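Local structure of putative uncharacterized protein TTHA1012 (Thermus thermophilus, 2YZY) at residues Ala144-Tyr149 with Phe160-Glu165; Arg118-Val123 with Lys132-Ser137; Leu81-Val86 with Pro192-Val197. The protein is experimentally uncharacterised but, with its LolA-like fold, may carry lipoproteins or a similar lipid cargo toward the outer membrane. All coordinates share one frame; numbering follows the deposited sequence.

Contact 1: Ala144-Tyr149 with Phe160-Glu165; sequences AAMELY and FVFLDE
Strands 145-151 and 156-163 form an antiparallel beta hairpin, and a classic beta bulge ends its pairing where Ala144 and Ala145 both face Leu163. There Leu163 O is gripped twice. Ala144 N donates to Leu163 O at 2.8 Å, in the carbonyl plane. Ala145 N reaches the same Leu163 O from above that plane, at a longer 3.2 Å. Leu163 N replies to Ala145 O along an almost straight bond (174° at the hydrogen). Further along, Glu147 N donates to Val161 O at 2.7 Å and Val161 N returns a bond to Glu147 O, so the N-H and C=O of both Glu147 and Val161 are satisfied. The backbones of Met146 and Leu148 bond instead to the neighbouring strand, at Gly135 and Leu133. Met146 and Leu148 suit a face where they lie against two phenylalanine rings: Leu148 CD1 lies over the Phe160 ring in a CH-pi contact, 3.7 Å from its centroid, and Met146 SD makes an oblique Met-aromatic contact with Phe162. The face of Ala145, Glu147, Val161 and Leu163 mixes polar and apolar groups. Glu147, extended beyond CG, runs beside Val161, and its OE2 bonds to a bound methylpentanediol. The remaining oxygen, Glu147 OE1, accepts the hydroxyl of Tyr149 at 2.7 Å between OH and OE1, the phenol approaching from above the carboxylate plane.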
# COMPACT_ATOMS: atom_id res chain seq x y z
N ALA A 144 -8.48 -7.45 -14.62
CA ALA A 144 -8.50 -6.94 -15.99
C ALA A 144 -8.07 -5.49 -16.11
O ALA A 144 -7.44 -5.10 -17.09
CB ALA A 144 -9.90 -7.11 -16.58
N ALA A 145 -8.41 -4.68 -15.11
CA ALA A 145 -8.06 -3.27 -15.13
C ALA A 145 -8.06 -2.67 -13.73
O ALA A 145 -8.54 -3.29 -12.79
CB ALA A 145 -9.03 -2.51 -16.02
N MET A 146 -7.52 -1.47 -13.61
CA MET A 146 -7.47 -0.81 -12.32
C MET A 146 -7.64 0.69 -12.43
O MET A 146 -7.42 1.29 -13.49
CB MET A 146 -6.15 -1.11 -11.61
CG MET A 146 -4.95 -0.38 -12.20
SD MET A 146 -3.43 -0.66 -11.26
CE MET A 146 -3.66 0.46 -9.90
N GLU A 147 -8.04 1.29 -11.31
CA GLU A 147 -8.22 2.73 -11.21
C GLU A 147 -7.30 3.15 -10.07
O GLU A 147 -7.27 2.50 -9.02
CB GLU A 147 -9.67 3.08 -10.85
CG GLU A 147 -10.70 2.61 -11.87
CD GLU A 147 -12.13 2.85 -11.42
OE1 GLU A 147 -12.34 3.27 -10.26
OE2 GLU A 147 -13.05 2.60 -12.22
N LEU A 148 -6.53 4.21 -10.29
CA LEU A 148 -5.63 4.73 -9.27
C LEU A 148 -5.94 6.21 -9.12
O LEU A 148 -5.85 6.97 -10.09
CB LEU A 148 -4.16 4.54 -9.68
CG LEU A 148 -3.11 5.16 -8.74
CD1 LEU A 148 -3.28 4.60 -7.33
CD2 LEU A 148 -1.71 4.87 -9.26
N TYR A 149 -6.32 6.62 -7.92
CA TYR A 149 -6.66 8.01 -7.65
C TYR A 149 -5.54 8.70 -6.88
O TYR A 149 -5.10 8.22 -5.83
CB TYR A 149 -7.97 8.07 -6.85
CG TYR A 149 -9.14 7.49 -7.62
CD1 TYR A 149 -9.92 8.30 -8.45
CD2 TYR A 149 -9.44 6.13 -7.56
CE1 TYR A 149 -10.97 7.77 -9.19
CE2 TYR A 149 -10.49 5.59 -8.30
CZ TYR A 149 -11.25 6.42 -9.11
OH TYR A 149 -12.29 5.89 -9.84
N PHE A 160 -7.20 2.66 -4.67
CA PHE A 160 -6.82 1.68 -5.69
C PHE A 160 -8.04 0.79 -5.91
O PHE A 160 -8.59 0.24 -4.96
CB PHE A 160 -5.67 0.79 -5.20
CG PHE A 160 -4.41 1.54 -4.86
CD1 PHE A 160 -3.30 1.48 -5.70
CD2 PHE A 160 -4.31 2.26 -3.67
CE1 PHE A 160 -2.11 2.14 -5.37
CE2 PHE A 160 -3.13 2.91 -3.33
CZ PHE A 160 -2.03 2.85 -4.17
N VAL A 161 -8.46 0.65 -7.17
CA VAL A 161 -9.61 -0.18 -7.49
C VAL A 161 -9.25 -1.17 -8.59
O VAL A 161 -8.81 -0.77 -9.67
CB VAL A 161 -10.81 0.67 -7.98
CG1 VAL A 161 -12.02 -0.23 -8.18
CG2 VAL A 161 -11.13 1.77 -6.98
N PHE A 162 -9.42 -2.45 -8.30
CA PHE A 162 -9.11 -3.51 -9.26
C PHE A 162 -10.41 -4.12 -9.78
O PHE A 162 -11.28 -4.50 -8.99
CB PHE A 162 -8.25 -4.57 -8.58
CG PHE A 162 -6.91 -4.05 -8.13
CD1 PHE A 162 -5.83 -4.02 -9.00
CD2 PHE A 162 -6.76 -3.53 -6.85
CE1 PHE A 162 -4.61 -3.48 -8.61
CE2 PHE A 162 -5.54 -2.98 -6.45
CZ PHE A 162 -4.46 -2.95 -7.33
N LEU A 163 -10.53 -4.21 -11.10
CA LEU A 163 -11.74 -4.73 -11.74
C LEU A 163 -11.49 -5.98 -12.58
O LEU A 163 -10.41 -6.16 -13.13
CB LEU A 163 -12.33 -3.65 -12.65
CG LEU A 163 -12.47 -2.23 -12.09
CD1 LEU A 163 -12.85 -1.29 -13.22
CD2 LEU A 163 -13.51 -2.21 -10.98
N ASP A 164 -12.51 -6.83 -12.69
CA ASP A 164 -12.37 -8.03 -13.51
C ASP A 164 -12.84 -7.69 -14.92
O ASP A 164 -13.08 -6.52 -15.24
CB ASP A 164 -13.18 -9.21 -12.93
CG ASP A 164 -14.68 -9.01 -13.02
OD1 ASP A 164 -15.15 -8.09 -13.73
OD2 ASP A 164 -15.41 -9.80 -12.38
N GLU A 165 -12.97 -8.71 -15.76
CA GLU A 165 -13.40 -8.53 -17.15
C GLU A 165 -14.74 -7.82 -17.33
O GLU A 165 -14.91 -7.05 -18.28
CB GLU A 165 -13.45 -9.89 -17.86
CG GLU A 165 -12.14 -10.66 -17.86
CD GLU A 165 -11.04 -9.94 -18.61
OE1 GLU A 165 -11.26 -9.58 -19.79
OE2 GLU A 165 -9.95 -9.73 -18.03

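Contact 2: Arg118-Val123 with Lys132-Ser137; sequences RLEGEV and KLVGRS. With MPD ((4S)-2-methyl-2,4-pentanediol), chain C.
The 118-123 and 132-136 strands run antiparallel but strongly twisted, their axes 136° apart, and a classic beta bulge at Glu120 and Gly121 sets both residues opposite Lys132. Before the bulge, Arg118 and Val134 exchange two backbone bonds; at the bulge, Glu120 N donates to Lys132 O, and Lys132 N meets Gly121 O almost straight on at 2.8 Å. Gly121 adopts phi 161° and psi -154°, where a beta carbon would jam against the carbonyl oxygen of Glu120, so glycine suits this position well. The bulge also turns the Glu120 side chain toward the partner strand, where it lies alongside that of Lys132, both chains extended and pointing the same way. Lys132 NZ forms a salt bridge with Glu120 OE1 at 2.8 Å, coming from somewhat above the carboxylate plane, while Lys132 CD passes 3.2 Å from the same OE1. The ammonium is gripped by three oxygens: Lys132 NZ also donates to O4 of a methylpentanediol molecule and, at 2.8 Å, to O2 of the diol. That O4 in turn donates to Glu120 OE2 at 2.7 Å, so the diol spans both charged groups, with its methyl CM 4.0 Å from Val134 CG1. A long, flexible acid and base suit this solvent-facing side. On the opposite face Leu119 and Leu133 cross obliquely, CD1 of Leu119 lying 3.6 Å from CD2 of Leu133, and both side chains touch helix 7-18 at Ile11. Arg118, bent at chi2, carries its guanidinium off to a salt bridge of NE with Asp116. The whole is a bulged, twisted antiparallel hairpin with one face mixing charged side chains with Val134, consistent with an edge of a LolA-like fold, where strand 116-125 is outermost and helix 7-18 packs on the apolar face.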
# COMPACT_ATOMS: atom_id res chain seq x y z
N ARG A 118 -2.88 5.23 -17.60
CA ARG A 118 -3.10 6.41 -18.43
C ARG A 118 -3.99 7.38 -17.65
O ARG A 118 -4.87 6.96 -16.90
CB ARG A 118 -3.82 6.02 -19.73
CG ARG A 118 -3.11 4.95 -20.54
CD ARG A 118 -1.85 5.48 -21.20
NE ARG A 118 -1.21 4.47 -22.04
CZ ARG A 118 -1.80 3.88 -23.08
NH1 ARG A 118 -3.04 4.20 -23.42
NH2 ARG A 118 -1.14 2.97 -23.78
N LEU A 119 -3.76 8.67 -17.83
CA LEU A 119 -4.56 9.68 -17.14
C LEU A 119 -5.90 9.83 -17.85
O LEU A 119 -5.95 10.19 -19.03
CB LEU A 119 -3.84 11.03 -17.13
CG LEU A 119 -4.65 12.21 -16.60
CD1 LEU A 119 -5.00 11.98 -15.13
CD2 LEU A 119 -3.86 13.50 -16.77
N GLU A 120 -6.99 9.55 -17.14
CA GLU A 120 -8.31 9.69 -17.75
C GLU A 120 -8.86 11.09 -17.52
O GLU A 120 -9.53 11.65 -18.38
CB GLU A 120 -9.29 8.67 -17.17
CG GLU A 120 -10.61 8.64 -17.94
CD GLU A 120 -11.65 7.77 -17.30
OE1 GLU A 120 -12.17 8.15 -16.23
OE2 GLU A 120 -11.96 6.70 -17.86
N GLY A 121 -8.56 11.65 -16.35
CA GLY A 121 -9.04 12.98 -16.04
C GLY A 121 -9.01 13.22 -14.54
O GLY A 121 -8.22 12.60 -13.83
N GLU A 122 -9.85 14.12 -14.06
CA GLU A 122 -9.89 14.40 -12.63
C GLU A 122 -11.27 14.19 -12.05
O GLU A 122 -12.27 14.14 -12.77
CB GLU A 122 -9.42 15.83 -12.36
CG GLU A 122 -10.15 16.88 -13.17
CD GLU A 122 -9.62 18.27 -12.91
OE1 GLU A 122 -8.39 18.46 -12.99
OE2 GLU A 122 -10.44 19.17 -12.62
N VAL A 123 -11.32 14.04 -10.73
CA VAL A 123 -12.58 13.83 -10.04
C VAL A 123 -12.46 14.38 -8.63
O VAL A 123 -11.41 14.28 -8.00
CB VAL A 123 -12.94 12.32 -9.97
CG1 VAL A 123 -11.85 11.55 -9.22
CG2 VAL A 123 -14.28 12.13 -9.28
N LYS A 132 -7.61 10.77 -11.84
CA LYS A 132 -8.05 9.39 -11.95
C LYS A 132 -7.23 8.74 -13.06
O LYS A 132 -7.34 9.12 -14.23
CB LYS A 132 -9.54 9.30 -12.32
CG LYS A 132 -10.01 7.86 -12.54
CD LYS A 132 -11.42 7.80 -13.13
CE LYS A 132 -11.85 6.36 -13.40
NZ LYS A 132 -13.04 6.29 -14.30
N LEU A 133 -6.39 7.78 -12.69
CA LEU A 133 -5.57 7.07 -13.66
C LEU A 133 -6.22 5.72 -13.91
O LEU A 133 -6.76 5.10 -13.00
CB LEU A 133 -4.15 6.87 -13.13
CG LEU A 133 -3.35 8.10 -12.68
CD1 LEU A 133 -1.96 7.66 -12.24
CD2 LEU A 133 -3.25 9.11 -13.81
N VAL A 134 -6.18 5.27 -15.16
CA VAL A 134 -6.76 3.99 -15.51
C VAL A 134 -5.79 3.18 -16.36
O VAL A 134 -4.99 3.74 -17.10
CB VAL A 134 -8.09 4.18 -16.28
CG1 VAL A 134 -9.12 4.85 -15.39
CG2 VAL A 134 -7.86 5.02 -17.53
N GLY A 135 -5.86 1.86 -16.23
CA GLY A 135 -4.97 1.00 -17.00
C GLY A 135 -5.48 -0.42 -17.11
O GLY A 135 -6.12 -0.93 -16.20
N ARG A 136 -5.19 -1.05 -18.24
CA ARG A 136 -5.62 -2.42 -18.48
C ARG A 136 -4.51 -3.39 -18.05
O ARG A 136 -3.33 -3.03 -18.07
CB ARG A 136 -5.94 -2.63 -19.96
CG ARG A 136 -6.62 -3.95 -20.28
CD ARG A 136 -6.87 -4.12 -21.77
NE ARG A 136 -7.64 -3.01 -22.35
CZ ARG A 136 -7.12 -1.86 -22.75
NH1 ARG A 136 -5.81 -1.64 -22.66
NH2 ARG A 136 -7.91 -0.92 -23.26
N SER A 137 -4.91 -4.60 -17.67
CA SER A 137 -3.96 -5.62 -17.24
C SER A 137 -3.21 -5.23 -15.97
O SER A 137 -3.24 -6.02 -15.01
CB SER A 137 -2.96 -5.93 -18.35
OG SER A 137 -3.62 -6.47 -19.48
C1 MPD C . -14.11 1.51 -15.58
C2 MPD C . -12.94 2.48 -15.74
O2 MPD C . -13.00 3.48 -14.72
CM MPD C . -11.62 1.71 -15.62
C3 MPD C . -13.00 3.15 -17.11
C4 MPD C . -14.13 4.04 -17.64
O4 MPD C . -14.12 5.29 -16.95
C5 MPD C . -13.95 4.27 -19.14

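Contact 3: Leu81-Val86 with Pro192-Val197; sequences LTNQLV and PKDAQV
Gln84 and Leu85 pair in parallel with Gln196 and Val197, and Asn83 ties the start of this pairing to the type I turn Pro192-Ala195. From its CB the chain carries CG anti to the backbone N (chi1 -171°), bringing Asn83 CG to 3.9 Å from Ala195 CA. One branch, Asn83 OD1, passes 3.5 Å from Ala195 CA and accepts a hydrogen bond from the Tyr78 hydroxyl. The other, Asn83 ND2, donates to Asp194 O at 3.0 Å, from well above that carbonyl plane. An alanine in place of Asn83 would remove the bonds to Asp194 O and the Tyr78 hydroxyl, and would probably loosen the turn against strand 84-88. Asparagine also suits the left-handed backbone here (phi 50°, psi 44°). Its backbone carbonyl takes the first strand bond, Gln196 N to Asn83 O at 2.9 Å, and Leu85 N follows with Gln196 O at 2.8 Å. Beneath, the small Ala195 CB packs on Leu85 CB, while a water joins Gln84 NE2 to Gln196 OE1. With its links mainly polar, and with water bridging the two glutamines, the contact is held by directional bonds at the surface more than by apolar burial.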
# COMPACT_ATOMS: atom_id res chain seq x y z
N LEU A 81 -0.97 -15.54 14.46
CA LEU A 81 -1.55 -16.73 15.06
C LEU A 81 -0.64 -17.96 15.07
O LEU A 81 -0.79 -18.82 15.94
CB LEU A 81 -2.89 -17.06 14.39
CG LEU A 81 -3.99 -16.04 14.72
CD1 LEU A 81 -5.19 -16.27 13.81
CD2 LEU A 81 -4.38 -16.17 16.19
N THR A 82 0.31 -18.03 14.15
CA THR A 82 1.22 -19.17 14.11
C THR A 82 2.60 -18.79 14.65
O THR A 82 3.48 -19.64 14.75
CB THR A 82 1.38 -19.73 12.68
OG1 THR A 82 1.97 -18.73 11.84
CG2 THR A 82 0.03 -20.13 12.10
N ASN A 83 2.76 -17.52 15.00
CA ASN A 83 4.03 -16.99 15.52
C ASN A 83 5.21 -17.37 14.63
O ASN A 83 6.27 -17.76 15.10
CB ASN A 83 4.28 -17.47 16.96
CG ASN A 83 5.47 -16.77 17.60
OD1 ASN A 83 5.69 -15.58 17.40
ND2 ASN A 83 6.23 -17.52 18.40
N GLN A 84 5.00 -17.24 13.32
CA GLN A 84 6.04 -17.55 12.34
C GLN A 84 6.50 -16.29 11.63
O GLN A 84 5.68 -15.46 11.23
CB GLN A 84 5.51 -18.54 11.30
CG GLN A 84 5.14 -19.91 11.83
CD GLN A 84 4.43 -20.76 10.80
OE1 GLN A 84 3.40 -20.36 10.25
NE2 GLN A 84 4.99 -21.93 10.52
N LEU A 85 7.81 -16.14 11.48
CA LEU A 85 8.36 -15.01 10.75
C LEU A 85 8.95 -15.60 9.47
O LEU A 85 9.98 -16.28 9.51
CB LEU A 85 9.46 -14.31 11.56
CG LEU A 85 10.05 -13.05 10.90
CD1 LEU A 85 8.98 -11.96 10.84
CD2 LEU A 85 11.26 -12.57 11.69
N VAL A 86 8.28 -15.38 8.35
CA VAL A 86 8.74 -15.91 7.07
C VAL A 86 9.71 -14.91 6.45
O VAL A 86 9.36 -13.75 6.21
CB VAL A 86 7.56 -16.15 6.09
CG1 VAL A 86 8.05 -16.89 4.85
CG2 VAL A 86 6.47 -16.96 6.79
N PRO A 192 8.82 -9.86 17.12
CA PRO A 192 8.69 -10.63 18.35
C PRO A 192 9.94 -11.50 18.52
O PRO A 192 10.28 -12.28 17.64
CB PRO A 192 7.44 -11.47 18.10
CG PRO A 192 6.63 -10.60 17.18
CD PRO A 192 7.69 -10.11 16.22
N LYS A 193 10.61 -11.36 19.66
CA LYS A 193 11.83 -12.11 19.90
C LYS A 193 11.66 -13.62 19.91
O LYS A 193 12.61 -14.36 19.66
CB LYS A 193 12.46 -11.65 21.22
CG LYS A 193 12.86 -10.18 21.25
CD LYS A 193 13.81 -9.85 20.11
CE LYS A 193 14.37 -8.44 20.25
NZ LYS A 193 15.19 -8.30 21.49
N ASP A 194 10.44 -14.09 20.17
CA ASP A 194 10.17 -15.52 20.21
C ASP A 194 9.60 -16.07 18.90
O ASP A 194 9.14 -17.20 18.86
CB ASP A 194 9.21 -15.83 21.36
CG ASP A 194 7.82 -15.29 21.12
OD1 ASP A 194 7.70 -14.17 20.59
OD2 ASP A 194 6.84 -15.98 21.47
N ALA A 195 9.63 -15.27 17.84
CA ALA A 195 9.10 -15.72 16.56
C ALA A 195 9.88 -16.92 16.02
O ALA A 195 11.10 -17.01 16.18
CB ALA A 195 9.13 -14.57 15.53
N GLN A 196 9.16 -17.84 15.40
CA GLN A 196 9.78 -19.03 14.82
C GLN A 196 10.04 -18.72 13.35
O GLN A 196 9.13 -18.36 12.60
CB GLN A 196 8.84 -20.23 14.95
CG GLN A 196 9.46 -21.55 14.57
CD GLN A 196 8.60 -22.73 14.96
OE1 GLN A 196 7.64 -23.07 14.28
NE2 GLN A 196 8.94 -23.34 16.09
N VAL A 197 11.29 -18.85 12.94
CA VAL A 197 11.67 -18.52 11.57
C VAL A 197 11.41 -19.58 10.50
O VAL A 197 11.71 -20.76 10.67
CB VAL A 197 13.17 -18.11 11.51
CG1 VAL A 197 13.61 -17.93 10.06
CG2 VAL A 197 13.37 -16.81 12.28
O HOH W 1 7.52 -22.90 11.51

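Overall arrangement
Contacts 1 and 2 are successive hairpins of the same run of antiparallel strands, their centres 9 Å apart. Strands 128-136 and 145-151 are neighbours and join them, and where the two strands meet the intervening loop Ser137 N lies 2.6 Å from Ala144 O, probably as a hydrogen bond. They also share a ligand, since the methylpentanediol held by Glu120 and Lys132 of contact 2 is bonded to Glu147 of contact 1; it probably came from the crystallisation liquor, so the site need not be functional. Contact 3 lies on the other side of the chain's centre, about 34 Å from contact 1 and 40 Å from contact 2, centre to centre. Its pairing closes a long loop of chain within which both hairpins are nested.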